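Local coordinates for protein phosphoglycerate kinase (Coxiella burnetii, PDB 4NG4) that catalyses the reversible transfer of a phosphate group between ATP and 3-phosphoglycerate, an energy-conserving step of glycolysis, at residues A283-K288 against I331-Q336; A340-V345 against D364-T369; G327-E332 against T359-D364. All blocks are in the same frame, centred on the assembly; numbering follows the deposited sequence.

Interaction 1 of 3, residues A283-K288 against I331-Q336; sequences AKATVK and IEAFSQ
Ala285 meets Ala333 and Phe334 where the small antiparallel sheet of the nucleotide-binding domain, just ahead of its strand 286-289, faces the loop between strand 319-323 and helix 336-347. The loop makes a type I beta turn from Glu332 to Ser335, and the two central residues of that turn do the touching. No hydrogen bond joins the segments; the contact is purely apolar and modest, with 92 Å² buried in all.

Ala285 contributes the most surface. Its CB points at the turn, and a methyl suits a site where the backbones come close, the CA atoms of Ala285 and Ala333 being 7.0 Å apart. This methyl meets that of Ala333 at 4.4 Å, CB to CB.

Phe334 is the large partner. Its CG stands beside the backbone N and anti to the carbonyl carbon (chi1 -56°), which swings the ring back across its predecessor: Ala333 CB sits over the centre of one face, 4.1 Å above the plane. The ring reaches on to Ile274 and Ala276 of strand 272-276 and meets the ring of Phe300, so a bulky aromatic fills the seam between loop and sheet. Phe334 also belongs to the magnesium site, with Asp301 and Thr338, but its side chain stays about 6 Å from the ion and takes the apolar role.

Within the turn, Ser335 OG donates to Glu332 O at 2.9 Å, tying its ends together. Between the segments, the nearest approach is Ala285 CB to Phe334 CE1, 4.0 Å, made obliquely to the ring.

Interaction 2 of 3, residues A340-V345 against D364-T369; sequences ALAQAV and DKFNLT
Ala342 and Gln343 on helix 336-347 pack against Leu368 and Phe366, which lie in the turn that ends helix 357-365. These helices are successive crossovers of the parallel sheet in the nucleotide-binding domain: strands 319-323, 351-354 and 374-375 lie side by side and alternate with them in beta-alpha-beta order. The chain leaves the second helix through a Schellman motif.

The apolar contacts carry the interface. Ala342 points its CB at the turn, and its small size lets the backbones approach, with CA of Ala342 and CA of Leu368 7.4 Å apart. Its methyl touches Leu368 CD1 at 3.7 Å and, more loosely, Phe366 CD2 at 4.3 Å, the latter oblique to the ring. Ala342 also rests on Trp322 of strand 319-323, so its methyl meets both the sheet and the turn. Phe366 reaches past the contact to Thr338 and Arg339 near the start of helix 336-347, while Lys365 CB lies over the rim of one ring face.

No hydrogen bond crosses between the segments; the backbone bonds serve each element itself. Helix 336-347 keeps its regular pattern, as in Ala344 N to Ala340 O at 3.0 Å. In the turn, Asn367 adopts positive phi (41°), a conformation that asparagine tolerates better than most residues, and its N bonds back to Asp364 O, also at 3.0 Å. Past this residue, Leu368 points its CB toward helix 336-347, its N probably bonded to Leu363 O.

The remaining contact involves a polar residue, but through its carbon chain. Gln343 has CG beside its backbone N (chi1 -67°) and extends beyond it, crossing the leucine at a slant, with Gln343 CG 3.8 Å from Leu368 CD1.

Interaction 3 of 3, residues G327-E332 against T359-D364; sequences GVFEIE and TLAALD. With ADP (adenosine-5'-diphosphate), chain E.
Phe329 and Ala362 bring their CA atoms within 7.0 Å where a type I beta turn, Val328 to Ile331, lies beside helix 357-365, and Val328 is also the centre of an inverse gamma turn. The loop and the amino-terminal half of this helix border the ADP site of the Rossmann-like nucleotide-binding domain.

Between the segments, the contact is one ring on two alanines. Phe329 CG stands between the backbone N and the carbonyl carbon (chi1 79°), which sends the ring toward the helix. Ala362 CB then lies over one face, 4.0 Å from the ring centroid and 14° off the normal, a CH-pi contact; the opposite face is covered near its rim by Glu330 CG. Phe329 CE2 comes within 3.6 Å of Ala362 CA, and Phe329 CZ lies 4.1 Å from Ala361 CB. Alanines suit this side of the helix because their short side chains let the flat ring lie close to the backbone.

Ligand contacts flank the ring. Glu330 CG is beside its backbone N, and the chain bends at chi2, turning the carboxylate to the ribose. Glu330 OE2 accepts from ADP O3' at 2.6 Å, while ADP O2' lies 2.7 Å from both OE1 and OE2. Val328 CG2 touches the adenine at N1 and C6. At the helix, Thr359 N donates to ADP O1B at 2.7 Å, and the threonine hydroxyl lies close to the same oxygen.

Apolar packing thus joins two polar grips: a carboxylate suited to recognising the ribose diol, and a helix amino end whose N-H groups, Thr359 N among them, would be expected to offset part of the charge of the beta-phosphate.

Interactions 2 and 3 both use helix 357-365, interaction 3 on its body and interaction 2 at its carboxyl end, and share Asp364; interactions 1 and 3 share Ile331 and Glu332 of one loop. Interaction 3 is the buried contact, whereas interactions 1 and 2 are only partly buried, and interaction 1 lies farthest from the centre of the chain. All three lack hydrogen bonds between their segments, and each brings at least one alanine methyl against an aromatic ring. Their surroundings differ: interaction 1 ties a small antiparallel sheet to the loop, interaction 2 packs helix 336-347 against the turn that ends helix 357-365, and interaction 3 adds polar bonds to ADP. Lys365 NZ makes a weak hydrogen bond to Phe329 O, connecting interactions 2 and 3.

Interaction 1 of 3, residues A283-K288 against I331-Q336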
loop_
_atom_site.group_PDB
_atom_site.type_symbol
_atom_site.label_atom_id
_atom_site.label_comp_id
_atom_site.label_asym_id
_atom_site.label_seq_id
_atom_site.Cartn_x
_atom_site.Cartn_y
_atom_site.Cartn_z
ATOM N N ALA A 283 -24.516 17.716 15.357
ATOM C CA ALA A 283 -24.735 19.086 14.863
ATOM C C ALA A 283 -25.494 19.127 13.538
ATOM O O ALA A 283 -25.597 18.113 12.849
ATOM C CB ALA A 283 -23.403 19.774 14.695
ATOM N N LYS A 284 -26.022 20.302 13.188
ATOM C CA LYS A 284 -26.695 20.512 11.892
ATOM C C LYS A 284 -25.790 20.277 10.680
ATOM O O LYS A 284 -24.883 21.072 10.423
ATOM C CB LYS A 284 -27.219 21.945 11.793
ATOM C CG LYS A 284 -28.507 22.202 12.530
ATOM C CD LYS A 284 -29.722 22.159 11.601
ATOM C CE LYS A 284 -31.018 22.564 12.336
ATOM N NZ LYS A 284 -31.222 24.045 12.450
ATOM N N ALA A 285 -26.042 19.209 9.923
ATOM C CA ALA A 285 -25.358 19.015 8.640
ATOM C C ALA A 285 -26.205 19.730 7.603
ATOM O O ALA A 285 -27.433 19.562 7.588
ATOM C CB ALA A 285 -25.214 17.534 8.304
ATOM N N THR A 286 -25.556 20.540 6.761
ATOM C CA THR A 286 -26.246 21.355 5.754
ATOM C C THR A 286 -25.618 21.229 4.380
ATOM O O THR A 286 -24.430 21.486 4.219
ATOM C CB THR A 286 -26.200 22.823 6.135
ATOM O OG1 THR A 286 -26.733 22.974 7.454
ATOM C CG2 THR A 286 -26.999 23.664 5.137
ATOM N N VAL A 287 -26.420 20.857 3.386
ATOM C CA VAL A 287 -25.936 20.717 2.011
ATOM C C VAL A 287 -25.961 22.085 1.327
ATOM O O VAL A 287 -26.957 22.802 1.377
ATOM C CB VAL A 287 -26.743 19.683 1.204
ATOM C CG1 VAL A 287 -26.194 19.583 -0.222
ATOM C CG2 VAL A 287 -26.695 18.329 1.903
ATOM N N LYS A 288 -24.843 22.427 0.693
ATOM C CA LYS A 288 -24.559 23.785 0.260
ATOM C C LYS A 288 -23.854 23.783 -1.073
ATOM O O LYS A 288 -23.152 22.833 -1.433
ATOM C CB LYS A 288 -23.621 24.477 1.257
ATOM C CG LYS A 288 -24.291 25.026 2.505
ATOM C CD LYS A 288 -23.537 26.235 3.078
ATOM C CE LYS A 288 -24.285 26.828 4.251
ATOM N NZ LYS A 288 -23.869 28.216 4.574
ATOM N N ILE A 331 -17.537 9.526 11.037
ATOM C CA ILE A 331 -18.794 10.008 11.595
ATOM C C ILE A 331 -19.855 9.854 10.504
ATOM O O ILE A 331 -19.553 9.994 9.322
ATOM C CB ILE A 331 -18.671 11.463 12.129
ATOM C CG1 ILE A 331 -19.878 11.832 12.992
ATOM C CG2 ILE A 331 -18.507 12.437 11.011
ATOM C CD1 ILE A 331 -19.932 11.050 14.317
ATOM N N GLU A 332 -21.087 9.557 10.914
ATOM C CA GLU A 332 -22.109 8.978 10.029
ATOM C C GLU A 332 -22.805 9.978 9.120
ATOM O O GLU A 332 -23.216 9.621 8.027
ATOM C CB GLU A 332 -23.166 8.218 10.846
ATOM C CG GLU A 332 -22.588 7.097 11.737
ATOM C CD GLU A 332 -22.137 7.558 13.153
ATOM O OE1 GLU A 332 -22.018 8.786 13.415
ATOM O OE2 GLU A 332 -21.904 6.669 14.013
ATOM N N ALA A 333 -22.967 11.215 9.573
ATOM C CA ALA A 333 -23.565 12.254 8.736
ATOM C C ALA A 333 -22.649 12.585 7.537
ATOM O O ALA A 333 -23.111 12.938 6.443
ATOM C CB ALA A 333 -23.830 13.497 9.560
ATOM N N PHE A 334 -21.348 12.432 7.748
ATOM C CA PHE A 334 -20.370 12.896 6.796
ATOM C C PHE A 334 -19.783 11.743 5.953
ATOM O O PHE A 334 -18.697 11.879 5.364
ATOM C CB PHE A 334 -19.318 13.701 7.556
ATOM C CG PHE A 334 -19.909 14.844 8.360
ATOM C CD1 PHE A 334 -20.780 15.755 7.768
ATOM C CD2 PHE A 334 -19.615 15.005 9.697
ATOM C CE1 PHE A 334 -21.328 16.799 8.487
ATOM C CE2 PHE A 334 -20.166 16.051 10.420
ATOM C CZ PHE A 334 -21.028 16.949 9.806
ATOM N N SER A 335 -20.554 10.652 5.845
ATOM C CA SER A 335 -20.108 9.418 5.204
ATOM C C SER A 335 -20.784 9.119 3.854
ATOM O O SER A 335 -20.315 8.252 3.096
ATOM C CB SER A 335 -20.363 8.240 6.137
ATOM O OG SER A 335 -21.737 7.917 6.155
ATOM N N GLN A 336 -21.878 9.826 3.554
ATOM C CA GLN A 336 -22.678 9.519 2.366
ATOM C C GLN A 336 -21.812 9.633 1.114
ATOM O O GLN A 336 -21.905 8.792 0.223
ATOM C CB GLN A 336 -23.959 10.391 2.292
ATOM C CG GLN A 336 -25.161 9.753 1.505
ATOM C CD GLN A 336 -26.573 10.108 2.081
ATOM O OE1 GLN A 336 -26.703 10.600 3.217
ATOM N NE2 GLN A 336 -27.627 9.828 1.297
#

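Interaction 2 of 3, residues A340-V345 against D364-T369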
loop_
_atom_site.group_PDB
_atom_site.type_symbol
_atom_site.label_atom_id
_atom_site.label_comp_id
_atom_site.label_asym_id
_atom_site.label_seq_id
_atom_site.Cartn_x
_atom_site.Cartn_y
_atom_site.Cartn_z
ATOM N N ALA A 340 -21.143 6.337 -1.297
ATOM C CA ALA A 340 -21.595 6.530 -2.668
ATOM C C ALA A 340 -20.488 6.174 -3.627
ATOM O O ALA A 340 -20.692 5.425 -4.562
ATOM C CB ALA A 340 -22.021 7.964 -2.885
ATOM N N LEU A 341 -19.309 6.728 -3.372
ATOM C CA LEU A 341 -18.148 6.496 -4.212
ATOM C C LEU A 341 -17.778 5.023 -4.175
ATOM O O LEU A 341 -17.602 4.394 -5.216
ATOM C CB LEU A 341 -16.971 7.359 -3.751
ATOM C CG LEU A 341 -15.648 7.166 -4.511
ATOM C CD1 LEU A 341 -15.720 7.779 -5.908
ATOM C CD2 LEU A 341 -14.487 7.759 -3.716
ATOM N N ALA A 342 -17.663 4.474 -2.974
ATOM C CA ALA A 342 -17.251 3.083 -2.813
ATOM C C ALA A 342 -18.181 2.168 -3.602
ATOM O O ALA A 342 -17.726 1.306 -4.347
ATOM C CB ALA A 342 -17.247 2.705 -1.349
ATOM N N GLN A 343 -19.485 2.396 -3.463
ATOM C CA GLN A 343 -20.500 1.616 -4.163
ATOM C C GLN A 343 -20.361 1.749 -5.678
ATOM O O GLN A 343 -20.518 0.755 -6.398
ATOM C CB GLN A 343 -21.899 2.029 -3.705
ATOM C CG GLN A 343 -22.172 1.670 -2.245
ATOM C CD GLN A 343 -23.544 2.118 -1.747
ATOM O OE1 GLN A 343 -24.073 3.135 -2.195
ATOM N NE2 GLN A 343 -24.116 1.364 -0.804
ATOM N N ALA A 344 -20.036 2.952 -6.159
ATOM C CA ALA A 344 -19.861 3.184 -7.596
ATOM C C ALA A 344 -18.707 2.349 -8.173
ATOM O O ALA A 344 -18.846 1.747 -9.237
ATOM C CB ALA A 344 -19.663 4.665 -7.884
ATOM N N VAL A 345 -17.588 2.289 -7.454
ATOM C CA VAL A 345 -16.444 1.473 -7.874
ATOM C C VAL A 345 -16.816 -0.015 -7.848
ATOM O O VAL A 345 -16.427 -0.777 -8.740
ATOM C CB VAL A 345 -15.209 1.706 -6.971
ATOM C CG1 VAL A 345 -13.999 0.906 -7.459
ATOM C CG2 VAL A 345 -14.861 3.194 -6.918
ATOM N N ASP A 364 -14.118 -1.499 4.773
ATOM C CA ASP A 364 -14.524 -2.418 5.822
ATOM C C ASP A 364 -15.860 -1.973 6.433
ATOM O O ASP A 364 -16.752 -2.787 6.596
ATOM C CB ASP A 364 -13.429 -2.496 6.886
ATOM C CG ASP A 364 -13.654 -3.590 7.885
ATOM O OD1 ASP A 364 -14.620 -4.383 7.752
ATOM O OD2 ASP A 364 -12.836 -3.649 8.824
ATOM N N LYS A 365 -16.004 -0.685 6.740
ATOM C CA LYS A 365 -17.210 -0.173 7.404
ATOM C C LYS A 365 -18.466 -0.361 6.586
ATOM O O LYS A 365 -19.533 -0.642 7.129
ATOM C CB LYS A 365 -17.068 1.317 7.711
ATOM C CG LYS A 365 -18.266 1.909 8.458
ATOM C CD LYS A 365 -17.964 3.295 8.987
ATOM C CE LYS A 365 -18.890 3.677 10.106
ATOM N NZ LYS A 365 -18.658 5.080 10.485
ATOM N N PHE A 366 -18.336 -0.190 5.280
ATOM C CA PHE A 366 -19.457 -0.338 4.357
ATOM C C PHE A 366 -19.583 -1.785 3.847
ATOM O O PHE A 366 -20.427 -2.074 2.997
ATOM C CB PHE A 366 -19.274 0.619 3.166
ATOM C CG PHE A 366 -18.947 2.043 3.557
ATOM C CD1 PHE A 366 -19.667 2.697 4.553
ATOM C CD2 PHE A 366 -17.933 2.739 2.906
ATOM C CE1 PHE A 366 -19.375 4.008 4.903
ATOM C CE2 PHE A 366 -17.634 4.063 3.239
ATOM C CZ PHE A 366 -18.359 4.695 4.238
ATOM N N ASN A 367 -18.754 -2.682 4.390
ATOM C CA ASN A 367 -18.627 -4.076 3.924
ATOM C C ASN A 367 -18.638 -4.210 2.405
ATOM O O ASN A 367 -19.482 -4.900 1.838
ATOM C CB ASN A 367 -19.689 -4.980 4.570
ATOM C CG ASN A 367 -19.436 -5.208 6.061
ATOM O OD1 ASN A 367 -20.367 -5.463 6.836
ATOM N ND2 ASN A 367 -18.171 -5.119 6.468
ATOM N N LEU A 368 -17.687 -3.527 1.766
ATOM C CA LEU A 368 -17.504 -3.591 0.316
ATOM C C LEU A 368 -16.121 -4.107 -0.121
ATOM O O LEU A 368 -15.834 -4.149 -1.323
ATOM C CB LEU A 368 -17.746 -2.204 -0.282
ATOM C CG LEU A 368 -19.210 -1.790 -0.358
ATOM C CD1 LEU A 368 -19.306 -0.322 -0.679
ATOM C CD2 LEU A 368 -19.962 -2.625 -1.384
ATOM N N THR A 369 -15.290 -4.522 0.839
ATOM C CA THR A 369 -13.902 -4.926 0.570
ATOM C C THR A 369 -13.711 -5.982 -0.548
ATOM O O THR A 369 -12.896 -5.797 -1.454
ATOM C CB THR A 369 -13.224 -5.422 1.863
ATOM O OG1 THR A 369 -13.104 -4.335 2.783
ATOM C CG2 THR A 369 -11.844 -5.966 1.573
#

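Interaction 3 of 3, residues G327-E332 against T359-D364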
loop_
_atom_site.group_PDB
_atom_site.type_symbol
_atom_site.label_atom_id
_atom_site.label_comp_id
_atom_site.label_asym_id
_atom_site.label_seq_id
_atom_site.Cartn_x
_atom_site.Cartn_y
_atom_site.Cartn_z
ATOM N N GLY A 327 -14.690 12.058 2.297
ATOM C CA GLY A 327 -15.256 12.816 3.407
ATOM C C GLY A 327 -14.916 12.191 4.746
ATOM O O GLY A 327 -14.260 11.147 4.820
ATOM N N VAL A 328 -15.364 12.825 5.816
ATOM C CA VAL A 328 -15.107 12.327 7.146
ATOM C C VAL A 328 -16.030 11.150 7.398
ATOM O O VAL A 328 -16.936 11.204 8.238
ATOM C CB VAL A 328 -15.325 13.425 8.208
ATOM C CG1 VAL A 328 -14.824 12.948 9.580
ATOM C CG2 VAL A 328 -14.625 14.728 7.788
ATOM N N PHE A 329 -15.774 10.062 6.679
ATOM C CA PHE A 329 -16.639 8.874 6.699
ATOM C C PHE A 329 -16.842 8.246 8.078
ATOM O O PHE A 329 -17.802 7.522 8.274
ATOM C CB PHE A 329 -16.050 7.799 5.777
ATOM C CG PHE A 329 -14.898 7.034 6.399
ATOM C CD1 PHE A 329 -13.611 7.545 6.369
ATOM C CD2 PHE A 329 -15.117 5.809 7.039
ATOM C CE1 PHE A 329 -12.562 6.848 6.949
ATOM C CE2 PHE A 329 -14.062 5.112 7.617
ATOM C CZ PHE A 329 -12.789 5.634 7.577
ATOM N N GLU A 330 -15.909 8.476 9.006
ATOM C CA GLU A 330 -15.950 7.833 10.339
ATOM C C GLU A 330 -17.177 8.250 11.130
ATOM O O GLU A 330 -17.776 7.434 11.817
ATOM C CB GLU A 330 -14.691 8.143 11.164
ATOM C CG GLU A 330 -13.352 7.717 10.507
ATOM C CD GLU A 330 -12.674 8.843 9.699
ATOM O OE1 GLU A 330 -13.324 9.877 9.410
ATOM O OE2 GLU A 330 -11.484 8.689 9.348
ATOM N N ILE A 331 -17.537 9.526 11.037
ATOM C CA ILE A 331 -18.794 10.008 11.595
ATOM C C ILE A 331 -19.855 9.854 10.504
ATOM O O ILE A 331 -19.553 9.994 9.322
ATOM C CB ILE A 331 -18.671 11.463 12.129
ATOM C CG1 ILE A 331 -19.878 11.832 12.992
ATOM C CG2 ILE A 331 -18.507 12.437 11.011
ATOM C CD1 ILE A 331 -19.932 11.050 14.317
ATOM N N GLU A 332 -21.087 9.557 10.914
ATOM C CA GLU A 332 -22.109 8.978 10.029
ATOM C C GLU A 332 -22.805 9.978 9.120
ATOM O O GLU A 332 -23.216 9.621 8.027
ATOM C CB GLU A 332 -23.166 8.218 10.846
ATOM C CG GLU A 332 -22.588 7.097 11.737
ATOM C CD GLU A 332 -22.137 7.558 13.153
ATOM O OE1 GLU A 332 -22.018 8.786 13.415
ATOM O OE2 GLU A 332 -21.904 6.669 14.013
ATOM N N THR A 359 -8.716 4.202 3.836
ATOM C CA THR A 359 -9.576 3.756 2.733
ATOM C C THR A 359 -10.031 2.321 2.947
ATOM O O THR A 359 -11.210 2.012 2.810
ATOM C CB THR A 359 -8.840 3.829 1.380
ATOM O OG1 THR A 359 -8.210 5.114 1.234
ATOM C CG2 THR A 359 -9.802 3.616 0.236
ATOM N N LEU A 360 -9.102 1.435 3.291
ATOM C CA LEU A 360 -9.482 0.081 3.682
ATOM C C LEU A 360 -10.451 0.119 4.877
ATOM O O LEU A 360 -11.409 -0.649 4.923
ATOM C CB LEU A 360 -8.254 -0.768 4.038
ATOM C CG LEU A 360 -7.212 -1.103 2.960
ATOM C CD1 LEU A 360 -6.660 -2.505 3.184
ATOM C CD2 LEU A 360 -7.740 -0.958 1.533
ATOM N N ALA A 361 -10.200 1.002 5.842
ATOM C CA ALA A 361 -11.095 1.125 6.981
ATOM C C ALA A 361 -12.517 1.434 6.509
ATOM O O ALA A 361 -13.479 0.825 6.983
ATOM C CB ALA A 361 -10.595 2.185 7.938
ATOM N N ALA A 362 -12.643 2.353 5.549
ATOM C CA ALA A 362 -13.948 2.677 4.942
ATOM C C ALA A 362 -14.582 1.448 4.282
ATOM O O ALA A 362 -15.687 1.045 4.622
ATOM C CB ALA A 362 -13.799 3.778 3.935
ATOM N N LEU A 363 -13.859 0.860 3.338
ATOM C CA LEU A 363 -14.302 -0.349 2.651
ATOM C C LEU A 363 -14.739 -1.458 3.607
ATOM O O LEU A 363 -15.612 -2.263 3.286
ATOM C CB LEU A 363 -13.181 -0.877 1.757
ATOM C CG LEU A 363 -12.883 -0.066 0.507
ATOM C CD1 LEU A 363 -11.848 -0.818 -0.309
ATOM C CD2 LEU A 363 -14.150 0.176 -0.305
ATOM N N ASP A 364 -14.118 -1.499 4.773
ATOM C CA ASP A 364 -14.524 -2.418 5.822
ATOM C C ASP A 364 -15.860 -1.973 6.433
ATOM O O ASP A 364 -16.752 -2.787 6.596
ATOM C CB ASP A 364 -13.429 -2.496 6.886
ATOM C CG ASP A 364 -13.654 -3.590 7.885
ATOM O OD1 ASP A 364 -14.620 -4.383 7.752
ATOM O OD2 ASP A 364 -12.836 -3.649 8.824
HETATM P PB ADP E . -5.655 6.817 3.362
HETATM O O1B ADP E . -6.914 6.021 3.122
HETATM O O2B ADP E . -4.982 6.492 4.680
HETATM O O3B ADP E . -4.721 6.873 2.176
HETATM P PA ADP E . -5.331 9.608 3.947
HETATM O O1A ADP E . -4.226 9.154 4.870
HETATM O O2A ADP E . -4.941 10.383 2.716
HETATM O O3A ADP E . -6.215 8.334 3.478
HETATM O "O5'" ADP E . -6.332 10.504 4.854
HETATM C "C5'" ADP E . -7.676 10.105 5.152
HETATM C "C4'" ADP E . -8.109 10.642 6.508
HETATM O "O4'" ADP E . -8.309 12.057 6.419
HETATM C "C3'" ADP E . -9.418 10.008 6.986
HETATM O "O3'" ADP E . -9.235 9.334 8.240
HETATM C "C2'" ADP E . -10.417 11.156 7.069
HETATM O "O2'" ADP E . -11.190 11.143 8.273
HETATM C "C1'" ADP E . -9.582 12.434 6.965
HETATM N N9 ADP E . -10.277 13.478 6.143
HETATM C C8 ADP E . -10.649 13.374 4.845
HETATM N N7 ADP E . -11.267 14.514 4.437
HETATM C C5 ADP E . -11.297 15.373 5.475
HETATM C C6 ADP E . -11.797 16.748 5.727
HETATM N N6 ADP E . -12.416 17.469 4.759
HETATM N N1 ADP E . -11.607 17.263 6.969
HETATM C C2 ADP E . -10.998 16.584 7.970
HETATM N N3 ADP E . -10.526 15.333 7.807
HETATM C C4 ADP E . -10.642 14.686 6.607
#